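PDB 2IHF: single-stranded DNA-binding protein from Thermus aquaticus, which binds single-stranded DNA through OB-fold domains and probably recruits partner proteins during DNA replication, recombination and repair. Local coordinates for residues Leu137-Asp142 and Val152-Leu157; Gly156-Glu161 and Glu169-Leu174; Lys191-Leu196 and Leu224-Glu229; Leu195-Arg200 and Thr217-Leu222. The protein carries 1 engineered substitution. One frame throughout, in Å; residues are numbered along the deposited sequence.

Contact 1 (Leu137-Asp142 and Val152-Leu157)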
# COMPACT_ATOMS: atom_id res chain seq x y z
N LEU A 137 -3.34 -11.13 -17.86
CA LEU A 137 -2.16 -11.70 -18.51
C LEU A 137 -2.20 -11.45 -20.01
O LEU A 137 -3.23 -11.63 -20.66
CB LEU A 137 -2.05 -13.20 -18.23
CG LEU A 137 -2.01 -13.64 -16.76
CD1 LEU A 137 -1.64 -15.12 -16.71
CD2 LEU A 137 -1.00 -12.82 -15.98
N THR A 138 -1.07 -11.02 -20.55
CA THR A 138 -0.94 -10.74 -21.97
C THR A 138 -0.39 -11.97 -22.70
O THR A 138 -0.23 -11.95 -23.92
CB THR A 138 0.01 -9.56 -22.23
OG1 THR A 138 1.28 -9.82 -21.63
CG2 THR A 138 -0.56 -8.27 -21.67
N ARG A 139 -0.10 -13.02 -21.93
CA ARG A 139 0.42 -14.27 -22.48
C ARG A 139 0.36 -15.39 -21.45
O ARG A 139 0.11 -15.15 -20.27
CB ARG A 139 1.86 -14.09 -22.97
CG ARG A 139 2.89 -13.75 -21.89
CD ARG A 139 4.30 -13.78 -22.48
NE ARG A 139 5.34 -13.83 -21.47
CZ ARG A 139 5.80 -12.77 -20.80
NH1 ARG A 139 5.30 -11.57 -21.06
NH2 ARG A 139 6.74 -12.92 -19.89
N ASP A 140 0.55 -16.62 -21.90
CA ASP A 140 0.54 -17.76 -20.99
C ASP A 140 1.77 -17.61 -20.12
O ASP A 140 2.80 -17.12 -20.57
CB ASP A 140 0.61 -19.08 -21.75
CG ASP A 140 -0.70 -19.43 -22.44
OD1 ASP A 140 -1.76 -18.89 -22.06
OD2 ASP A 140 -0.67 -20.27 -23.37
N PRO A 141 1.69 -18.03 -18.85
CA PRO A 141 2.86 -17.90 -17.96
C PRO A 141 4.03 -18.82 -18.37
O PRO A 141 3.82 -19.92 -18.89
CB PRO A 141 2.27 -18.21 -16.58
CG PRO A 141 1.13 -19.13 -16.89
CD PRO A 141 0.51 -18.53 -18.12
N ASP A 142 5.25 -18.35 -18.16
CA ASP A 142 6.43 -19.13 -18.52
C ASP A 142 7.07 -19.69 -17.27
O ASP A 142 7.74 -18.97 -16.54
CB ASP A 142 7.45 -18.26 -19.26
CG ASP A 142 6.92 -17.73 -20.57
OD1 ASP A 142 6.44 -18.55 -21.37
OD2 ASP A 142 6.98 -16.50 -20.79
N VAL A 152 10.16 -21.18 -10.88
CA VAL A 152 10.12 -19.74 -11.11
C VAL A 152 9.28 -19.45 -12.36
O VAL A 152 9.39 -20.15 -13.36
CB VAL A 152 11.54 -19.12 -11.27
CG1 VAL A 152 12.27 -19.76 -12.44
CG2 VAL A 152 11.43 -17.61 -11.46
N VAL A 153 8.43 -18.44 -12.29
CA VAL A 153 7.59 -18.10 -13.42
C VAL A 153 7.74 -16.65 -13.83
O VAL A 153 8.08 -15.80 -13.02
CB VAL A 153 6.10 -18.40 -13.12
CG1 VAL A 153 5.57 -17.42 -12.08
CG2 VAL A 153 5.28 -18.32 -14.41
N ARG A 154 7.49 -16.40 -15.10
CA ARG A 154 7.56 -15.07 -15.67
C ARG A 154 6.23 -14.89 -16.39
O ARG A 154 5.79 -15.77 -17.11
CB ARG A 154 8.71 -14.96 -16.66
CG ARG A 154 8.84 -13.61 -17.36
CD ARG A 154 9.28 -12.52 -16.39
NE ARG A 154 10.46 -12.93 -15.63
CZ ARG A 154 11.55 -12.19 -15.48
NH1 ARG A 154 11.63 -10.99 -16.05
NH2 ARG A 154 12.57 -12.64 -14.75
N LEU A 155 5.58 -13.76 -16.16
CA LEU A 155 4.32 -13.50 -16.82
C LEU A 155 4.19 -12.03 -17.19
O LEU A 155 4.80 -11.17 -16.56
CB LEU A 155 3.16 -13.97 -15.95
CG LEU A 155 3.12 -13.52 -14.50
CD1 LEU A 155 2.42 -12.18 -14.42
CD2 LEU A 155 2.40 -14.55 -13.66
N GLY A 156 3.41 -11.76 -18.23
CA GLY A 156 3.21 -10.40 -18.68
C GLY A 156 1.84 -9.93 -18.24
O GLY A 156 0.86 -10.66 -18.36
N LEU A 157 1.77 -8.71 -17.73
CA LEU A 157 0.51 -8.17 -17.25
C LEU A 157 0.14 -6.88 -17.99
O LEU A 157 0.99 -6.03 -18.23
CB LEU A 157 0.61 -7.89 -15.74
CG LEU A 157 -0.70 -7.71 -14.98
CD1 LEU A 157 -1.48 -9.00 -15.04
CD2 LEU A 157 -0.43 -7.32 -13.54
O HOH W 1 2.55 -7.34 -20.65
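D142 and R154 form an antiparallel hydrogen-bonded pair, L137 and L157 a non-hydrogen-bonded one, and between them the register slips by two residues, so 138-141 bulges off the strand 152-157. D142 N donates to R154 O at 2.8 Å, and R154 N returns a bond to D142 O at 3.0 Å. At the other end T138 N reaches G156 O at 2.9 Å from above the carbonyl plane. R139 lies across the strand 152-157 beside the bulge. Its chain runs extended from CG to NE and brings the guanidinium over the backbone, with G156 N and L155 CA beneath one face, both offset toward its rim. G156 has no side chain to obstruct it; R139 NH1 comes to 3.4 Å from G156 CA. R154 CG meets the edge of the group. R139 NE donates almost straight to D142 OD2 at 3.2 Å, on the syn side of the carboxylate, and E175 takes NH1 in a second salt bridge. These two carboxylates fix the rotation of the group. R154 turns its own end away to Q177. On the apolar side L137 CD2 touches L155 CD1 at 3.8 Å, and P141 CB rests 3.7 Å from V153 CG2. This is the first hairpin of the second OB domain. V153 packs on helix 180-186, L155 pairs with strand 172-179, and L137 reaches L195 of strand 194-203.

Contact 2 (Gly156-Glu161 and Glu169-Leu174)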
# COMPACT_ATOMS: atom_id res chain seq x y z
N GLY A 156 3.41 -11.76 -18.23
CA GLY A 156 3.21 -10.40 -18.68
C GLY A 156 1.84 -9.93 -18.24
O GLY A 156 0.86 -10.66 -18.36
N LEU A 157 1.77 -8.71 -17.73
CA LEU A 157 0.51 -8.17 -17.25
C LEU A 157 0.14 -6.88 -17.99
O LEU A 157 0.99 -6.03 -18.23
CB LEU A 157 0.61 -7.89 -15.74
CG LEU A 157 -0.70 -7.71 -14.98
CD1 LEU A 157 -1.48 -9.00 -15.04
CD2 LEU A 157 -0.43 -7.32 -13.54
N ALA A 158 -1.14 -6.75 -18.34
CA ALA A 158 -1.62 -5.56 -19.01
C ALA A 158 -2.46 -4.84 -17.96
O ALA A 158 -3.44 -5.39 -17.48
CB ALA A 158 -2.47 -5.92 -20.21
N VAL A 159 -2.06 -3.62 -17.59
CA VAL A 159 -2.79 -2.87 -16.58
C VAL A 159 -3.35 -1.60 -17.19
O VAL A 159 -2.61 -0.77 -17.72
CB VAL A 159 -1.88 -2.48 -15.38
CG1 VAL A 159 -2.68 -1.66 -14.36
CG2 VAL A 159 -1.30 -3.73 -14.73
N ASN A 160 -4.67 -1.45 -17.11
CA ASN A 160 -5.33 -0.28 -17.66
C ASN A 160 -6.38 0.19 -16.66
O ASN A 160 -7.42 -0.44 -16.49
CB ASN A 160 -5.99 -0.63 -19.00
CG ASN A 160 -6.24 0.60 -19.87
OD1 ASN A 160 -6.93 1.53 -19.47
ND2 ASN A 160 -5.66 0.59 -21.07
N GLU A 161 -6.09 1.29 -15.98
CA GLU A 161 -7.01 1.83 -14.98
C GLU A 161 -8.03 2.77 -15.60
O GLU A 161 -7.88 3.09 -16.80
CB GLU A 161 -6.23 2.57 -13.90
CG GLU A 161 -4.91 1.94 -13.54
CD GLU A 161 -4.16 2.74 -12.50
OE1 GLU A 161 -4.60 2.75 -11.33
OE2 GLU A 161 -3.14 3.37 -12.87
N GLU A 169 -5.53 6.39 -20.17
CA GLU A 169 -5.32 6.78 -21.59
C GLU A 169 -4.66 5.65 -22.40
O GLU A 169 -4.76 5.63 -23.62
CB GLU A 169 -4.49 8.07 -21.68
CG GLU A 169 -3.39 8.20 -20.62
CD GLU A 169 -2.95 9.65 -20.36
OE1 GLU A 169 -3.21 10.16 -19.24
OE2 GLU A 169 -2.36 10.27 -21.27
N ARG A 170 -4.00 4.72 -21.71
CA ARG A 170 -3.36 3.61 -22.41
C ARG A 170 -3.02 2.44 -21.49
O ARG A 170 -3.01 2.57 -20.27
CB ARG A 170 -2.11 4.09 -23.13
CG ARG A 170 -1.02 4.57 -22.22
CD ARG A 170 -0.01 5.33 -23.04
NE ARG A 170 0.54 6.43 -22.27
CZ ARG A 170 1.61 6.33 -21.49
NH1 ARG A 170 2.24 5.17 -21.37
NH2 ARG A 170 2.04 7.39 -20.82
N THR A 171 -2.75 1.28 -22.09
CA THR A 171 -2.42 0.10 -21.30
C THR A 171 -0.94 0.03 -20.95
O THR A 171 -0.08 0.33 -21.78
CB THR A 171 -2.83 -1.19 -22.06
OG1 THR A 171 -4.25 -1.23 -22.19
CG2 THR A 171 -2.35 -2.44 -21.31
N HIS A 172 -0.64 -0.35 -19.71
CA HIS A 172 0.75 -0.49 -19.29
C HIS A 172 1.10 -1.96 -19.22
O HIS A 172 0.43 -2.74 -18.55
CB HIS A 172 0.96 0.19 -17.94
CG HIS A 172 0.72 1.67 -17.98
ND1 HIS A 172 1.67 2.56 -18.42
CD2 HIS A 172 -0.39 2.39 -17.70
CE1 HIS A 172 1.15 3.78 -18.41
NE2 HIS A 172 -0.10 3.70 -17.98
N PHE A 173 2.15 -2.34 -19.94
CA PHE A 173 2.58 -3.72 -19.95
C PHE A 173 3.70 -3.92 -18.96
O PHE A 173 4.76 -3.31 -19.07
CB PHE A 173 2.99 -4.10 -21.37
CG PHE A 173 1.89 -3.93 -22.36
CD1 PHE A 173 1.66 -2.71 -22.98
CD2 PHE A 173 1.00 -4.98 -22.61
CE1 PHE A 173 0.57 -2.53 -23.81
CE2 PHE A 173 -0.08 -4.81 -23.44
CZ PHE A 173 -0.30 -3.58 -24.04
N LEU A 174 3.44 -4.78 -17.98
CA LEU A 174 4.39 -5.03 -16.90
C LEU A 174 4.75 -6.50 -16.70
O LEU A 174 3.90 -7.39 -16.75
CB LEU A 174 3.80 -4.42 -15.61
CG LEU A 174 3.18 -3.02 -15.84
CD1 LEU A 174 2.34 -2.60 -14.65
CD2 LEU A 174 4.27 -2.00 -16.12
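Four backbone hydrogen bonds join L157 to L174 and V159 to H172, the two hydrogen-bonded pairs of this antiparallel contact. L157 N donates to L174 O at 2.7 Å, and L174 N answers to L157 O in the carbonyl plane. V159 N and H172 O are 2.8 Å apart, as are H172 N and V159 O. A158 and F173 form the non-hydrogen-bonded pair between them. There F173 CA makes a CA-H...O contact of 3.3 Å with L157 O. The strand segments 156-159 and 172-174 run 156° apart in direction, close to antiparallel.

Outward from the backbone the two faces differ. L157, V159, H172 and L174 share one face. V159 CG2 meets L174 CD1 at 3.8 Å, the two branches crossing at a slant. L174 also packs on L133 of strand 128-145. The H172 ring stands with its edge toward V159 O, and its ND1 is bonded to the backbone of Y84. On the other face T171 CG2 lies over one face of the F173 ring, near the rim, and 3.7 Å from A158 CB. The T171 methyl is anti to its own nitrogen (chi1 -66° for OG1), which turns it to this side. T138 covers A158 and F173 from strand 128-145.

The chemistry is therefore uneven. The main chain supplies the regular polar bonds, one face is mostly aliphatic and buried, and the other carries an exposed aromatic ring. An exposed phenylalanine here is consistent with base stacking, as aromatic residues do in other SSB proteins, though the structure holds no DNA to confirm it.

Contact 3 (Lys191-Leu196 and Leu224-Glu229)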
# COMPACT_ATOMS: atom_id res chain seq x y z
N LYS A 191 -3.38 -16.74 -20.79
CA LYS A 191 -3.51 -15.42 -21.40
C LYS A 191 -4.95 -14.94 -21.23
O LYS A 191 -5.88 -15.69 -21.49
CB LYS A 191 -3.16 -15.53 -22.88
CG LYS A 191 -3.28 -14.25 -23.65
CD LYS A 191 -3.05 -14.52 -25.12
CE LYS A 191 -3.24 -13.26 -25.91
NZ LYS A 191 -3.67 -13.59 -27.29
N GLY A 192 -5.12 -13.69 -20.80
CA GLY A 192 -6.45 -13.15 -20.59
C GLY A 192 -6.94 -13.19 -19.15
O GLY A 192 -7.83 -12.43 -18.77
N ASP A 193 -6.37 -14.08 -18.34
CA ASP A 193 -6.78 -14.19 -16.95
C ASP A 193 -6.48 -12.96 -16.13
O ASP A 193 -5.47 -12.29 -16.33
CB ASP A 193 -6.09 -15.38 -16.28
CG ASP A 193 -6.64 -16.70 -16.72
OD1 ASP A 193 -7.70 -16.70 -17.38
OD2 ASP A 193 -6.02 -17.73 -16.40
N GLY A 194 -7.37 -12.68 -15.18
CA GLY A 194 -7.19 -11.54 -14.29
C GLY A 194 -6.22 -11.91 -13.19
O GLY A 194 -6.15 -13.06 -12.76
N LEU A 195 -5.45 -10.94 -12.72
CA LEU A 195 -4.51 -11.21 -11.66
C LEU A 195 -4.23 -10.00 -10.77
O LEU A 195 -4.14 -8.87 -11.25
CB LEU A 195 -3.21 -11.73 -12.25
CG LEU A 195 -2.15 -12.20 -11.25
CD1 LEU A 195 -2.62 -13.49 -10.58
CD2 LEU A 195 -0.83 -12.41 -11.97
N LEU A 196 -4.14 -10.26 -9.47
CA LEU A 196 -3.83 -9.25 -8.45
C LEU A 196 -2.42 -9.59 -7.97
O LEU A 196 -2.17 -10.71 -7.53
CB LEU A 196 -4.79 -9.32 -7.25
CG LEU A 196 -4.34 -8.54 -6.00
CD1 LEU A 196 -4.21 -7.07 -6.33
CD2 LEU A 196 -5.33 -8.75 -4.86
N LEU A 224 -0.06 -13.54 -4.84
CA LEU A 224 -0.75 -13.60 -6.14
C LEU A 224 -2.17 -14.10 -5.87
O LEU A 224 -2.35 -15.07 -5.14
CB LEU A 224 -0.05 -14.56 -7.12
CG LEU A 224 1.32 -14.17 -7.70
CD1 LEU A 224 1.80 -15.25 -8.65
CD2 LEU A 224 1.22 -12.83 -8.42
N GLU A 225 -3.18 -13.44 -6.42
CA GLU A 225 -4.56 -13.86 -6.21
C GLU A 225 -5.35 -13.68 -7.50
O GLU A 225 -4.98 -12.87 -8.34
CB GLU A 225 -5.24 -13.02 -5.13
CG GLU A 225 -4.61 -13.05 -3.74
CD GLU A 225 -4.65 -14.42 -3.08
OE1 GLU A 225 -5.56 -15.21 -3.38
OE2 GLU A 225 -3.76 -14.69 -2.25
N ARG A 226 -6.43 -14.43 -7.65
CA ARG A 226 -7.25 -14.34 -8.85
C ARG A 226 -8.55 -13.62 -8.59
O ARG A 226 -9.36 -14.08 -7.79
CB ARG A 226 -7.61 -15.72 -9.40
CG ARG A 226 -6.45 -16.53 -9.94
CD ARG A 226 -6.93 -17.70 -10.80
NE ARG A 226 -7.76 -17.27 -11.93
CZ ARG A 226 -8.07 -18.04 -12.97
NH1 ARG A 226 -7.63 -19.29 -13.02
NH2 ARG A 226 -8.83 -17.57 -13.96
N PRO A 227 -8.76 -12.48 -9.27
CA PRO A 227 -10.00 -11.71 -9.10
C PRO A 227 -11.09 -12.52 -9.79
O PRO A 227 -10.94 -12.85 -10.97
CB PRO A 227 -9.73 -10.41 -9.85
CG PRO A 227 -8.24 -10.33 -9.94
CD PRO A 227 -7.83 -11.75 -10.15
N LEU A 228 -12.15 -12.87 -9.07
CA LEU A 228 -13.24 -13.64 -9.67
C LEU A 228 -13.98 -12.86 -10.77
O LEU A 228 -14.08 -11.63 -10.72
CB LEU A 228 -14.27 -14.05 -8.60
CG LEU A 228 -13.91 -15.08 -7.53
CD1 LEU A 228 -15.12 -15.32 -6.64
CD2 LEU A 228 -13.49 -16.38 -8.20
N GLU A 229 -14.47 -13.58 -11.78
CA GLU A 229 -15.22 -12.91 -12.81
C GLU A 229 -16.63 -13.44 -12.97
O GLU A 229 -16.84 -14.63 -13.13
CB GLU A 229 -14.43 -12.89 -14.12
CG GLU A 229 -13.56 -11.66 -14.27
CD GLU A 229 -12.08 -11.98 -14.32
OE1 GLU A 229 -11.72 -13.14 -14.06
OE2 GLU A 229 -11.27 -11.07 -14.62
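The R226 guanidinium has the D193 carboxylate over one face, OD2 being the atom above it. The two planes are 31° apart and the side chains slant across each other. D193 OD1 is 3.7 Å from R226 NH2, a long salt bridge. The oxygen lies well out of the guanidinium plane and no N-H points at it, so the attraction is one of charge alone. D193 OD2 takes a hydrogen bond from A190 N, which holds the carboxylate in place. A bend at chi3 (58°) brings the arginine end back toward D193. The P227 ring packs against the backbone of G194. Its CD lies 3.4 Å from G194 O, a buried carbonyl oxygen with no polar partner in the model. Its CG lies 4.5 Å from L196 CB. Further along, L196 and E225 make an antiparallel hydrogen-bonded pair. L196 N donates to E225 O at 3.0 Å, and E225 N to L196 O at 3.1 Å. L195 CD1 comes within 3.3 Å of E225 O, and its CD2 meets L224 CD2 at 4.1 Å. On the dimer side E225 forms a salt bridge with R126 of the second subunit, and L196 touches F77 of that subunit. Short strand 223-225 thus borders strand 194-203, which lies against strand 128-145 through L195 and L196. L224 packs on helix 180-186.

Contact 4 (Leu195-Arg200 and Thr217-Leu222)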
# COMPACT_ATOMS: atom_id res chain seq x y z
N LEU A 195 -5.45 -10.94 -12.72
CA LEU A 195 -4.51 -11.21 -11.66
C LEU A 195 -4.23 -10.00 -10.77
O LEU A 195 -4.14 -8.87 -11.25
CB LEU A 195 -3.21 -11.73 -12.25
CG LEU A 195 -2.15 -12.20 -11.25
CD1 LEU A 195 -2.62 -13.49 -10.58
CD2 LEU A 195 -0.83 -12.41 -11.97
N LEU A 196 -4.14 -10.26 -9.47
CA LEU A 196 -3.83 -9.25 -8.45
C LEU A 196 -2.42 -9.59 -7.97
O LEU A 196 -2.17 -10.71 -7.53
CB LEU A 196 -4.79 -9.32 -7.25
CG LEU A 196 -4.34 -8.54 -6.00
CD1 LEU A 196 -4.21 -7.07 -6.33
CD2 LEU A 196 -5.33 -8.75 -4.86
N VAL A 197 -1.51 -8.63 -8.07
CA VAL A 197 -0.14 -8.85 -7.63
C VAL A 197 0.26 -7.92 -6.50
O VAL A 197 -0.01 -6.72 -6.54
CB VAL A 197 0.87 -8.61 -8.78
CG1 VAL A 197 2.29 -8.95 -8.30
CG2 VAL A 197 0.49 -9.42 -10.00
N ILE A 198 0.90 -8.47 -5.49
CA ILE A 198 1.40 -7.66 -4.39
C ILE A 198 2.86 -8.07 -4.27
O ILE A 198 3.18 -9.24 -4.04
CB ILE A 198 0.61 -7.94 -3.10
CG1 ILE A 198 -0.85 -7.50 -3.32
CG2 ILE A 198 1.23 -7.21 -1.92
CD1 ILE A 198 -1.74 -7.67 -2.13
N GLY A 199 3.77 -7.12 -4.49
CA GLY A 199 5.18 -7.46 -4.43
C GLY A 199 6.13 -6.30 -4.30
O GLY A 199 5.78 -5.27 -3.73
N ARG A 200 7.35 -6.49 -4.83
CA ARG A 200 8.42 -5.50 -4.77
C ARG A 200 8.90 -5.14 -6.17
O ARG A 200 8.85 -5.95 -7.09
CB ARG A 200 9.61 -6.06 -3.98
CG ARG A 200 9.20 -6.62 -2.64
CD ARG A 200 10.41 -6.93 -1.77
NE ARG A 200 10.04 -7.49 -0.46
CZ ARG A 200 9.38 -6.84 0.51
NH1 ARG A 200 8.99 -5.58 0.34
NH2 ARG A 200 9.12 -7.45 1.66
N THR A 217 13.03 -3.25 -15.50
CA THR A 217 12.42 -3.06 -14.21
C THR A 217 11.21 -4.00 -14.22
O THR A 217 10.44 -4.00 -15.18
CB THR A 217 11.95 -1.61 -14.02
OG1 THR A 217 13.09 -0.75 -14.03
CG2 THR A 217 11.20 -1.45 -12.72
N ARG A 218 11.06 -4.81 -13.18
CA ARG A 218 9.92 -5.72 -13.11
C ARG A 218 9.44 -5.86 -11.66
O ARG A 218 10.01 -5.27 -10.76
CB ARG A 218 10.30 -7.10 -13.68
CG ARG A 218 11.02 -8.02 -12.72
CD ARG A 218 11.16 -9.39 -13.35
NE ARG A 218 12.55 -9.82 -13.42
CZ ARG A 218 13.21 -10.41 -12.43
NH1 ARG A 218 12.60 -10.66 -11.27
NH2 ARG A 218 14.47 -10.76 -12.60
N VAL A 219 8.38 -6.63 -11.46
CA VAL A 219 7.82 -6.83 -10.12
C VAL A 219 8.05 -8.28 -9.65
O VAL A 219 7.80 -9.23 -10.38
CB VAL A 219 6.29 -6.53 -10.11
CG1 VAL A 219 5.67 -6.91 -8.77
CG2 VAL A 219 6.04 -5.05 -10.42
N GLU A 220 8.55 -8.43 -8.42
CA GLU A 220 8.79 -9.74 -7.83
C GLU A 220 7.58 -9.95 -6.92
O GLU A 220 7.38 -9.21 -5.96
CB GLU A 220 10.07 -9.72 -7.00
CG GLU A 220 10.59 -11.08 -6.59
CD GLU A 220 11.82 -11.51 -7.39
OE1 GLU A 220 11.69 -11.75 -8.61
OE2 GLU A 220 12.92 -11.59 -6.80
N ALA A 221 6.77 -10.96 -7.22
CA ALA A 221 5.56 -11.20 -6.43
C ALA A 221 5.76 -11.80 -5.05
O ALA A 221 6.54 -12.73 -4.88
CB ALA A 221 4.58 -12.06 -7.23
N LEU A 222 5.02 -11.27 -4.08
CA LEU A 222 5.03 -11.76 -2.70
C LEU A 222 3.69 -12.46 -2.45
O LEU A 222 3.61 -13.38 -1.65
CB LEU A 222 5.18 -10.59 -1.72
CG LEU A 222 6.43 -9.72 -1.85
CD1 LEU A 222 6.41 -8.64 -0.80
CD2 LEU A 222 7.66 -10.57 -1.69
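R200 leaves its strand with CG anti to the carbonyl carbon (chi1 -50°) and runs extended to NE, while L222 takes a similar first torsion (chi1 -59°), and the two side chains cross at about a right angle. L222 CD1 thereby sits over the centre of one guanidinium face, 3.7 Å from R200 CZ. The polar end of R200 is bonded elsewhere, NH1 donating to the backbone of N129. Below this pair the backbones are joined by three hydrogen bonds. R200 N donates to E220 O at 2.9 Å and E220 N to R200 O at 2.8 Å. L222 N reaches I198 O at 2.7 Å, in the carbonyl plane. G199 lies between these bonds. It has no side chain, and its CA comes to 3.2 Å from E220 O in a CA-H...O contact.

On the inner side V197 CG1 meets V219 CG1 tip to tip at 4.0 Å, and A221 CB at 4.0 Å. V197 and V219 both rest on L133, and V197 and A221 on V176, so this is core of the barrel. R218 holds E220 OE1 at the edge of its guanidinium, with NH1 3.0 Å away, and D204 binds NH2 of the same group.

The strand segments cross at 108°, and the chain turns a corner at L222. The contact thus combines a polar backbone joint with an apolar interior. The charged groups are dealt with separately: the R200 guanidinium packs a face on L222, and R218 is paired with E220 and D204, which probably offset the nearby charge of R154.

Overall arrangement
Following the chain, contact 1 closes the first hairpin of the second OB domain, between strands 128-145 and 151-159. Contact 2 starts on the same strand, sharing G156 and L157 with it, and closes the next turn, across the unmodelled residues 162-168. Contacts 3 and 4 come later and share L195 and L196. Contact 4 nests inside contact 3: 195-200 pairs with 217-222 across the unmodelled residues 205-213, and the chain then returns beside the start of the same strand. L137 bonds to G192 and D193, tying contact 1 to contact 3. L157 packs on L195 and V197, drawing contacts 2, 3 and 4 together. Contacts 3 and 4 also touch the second subunit.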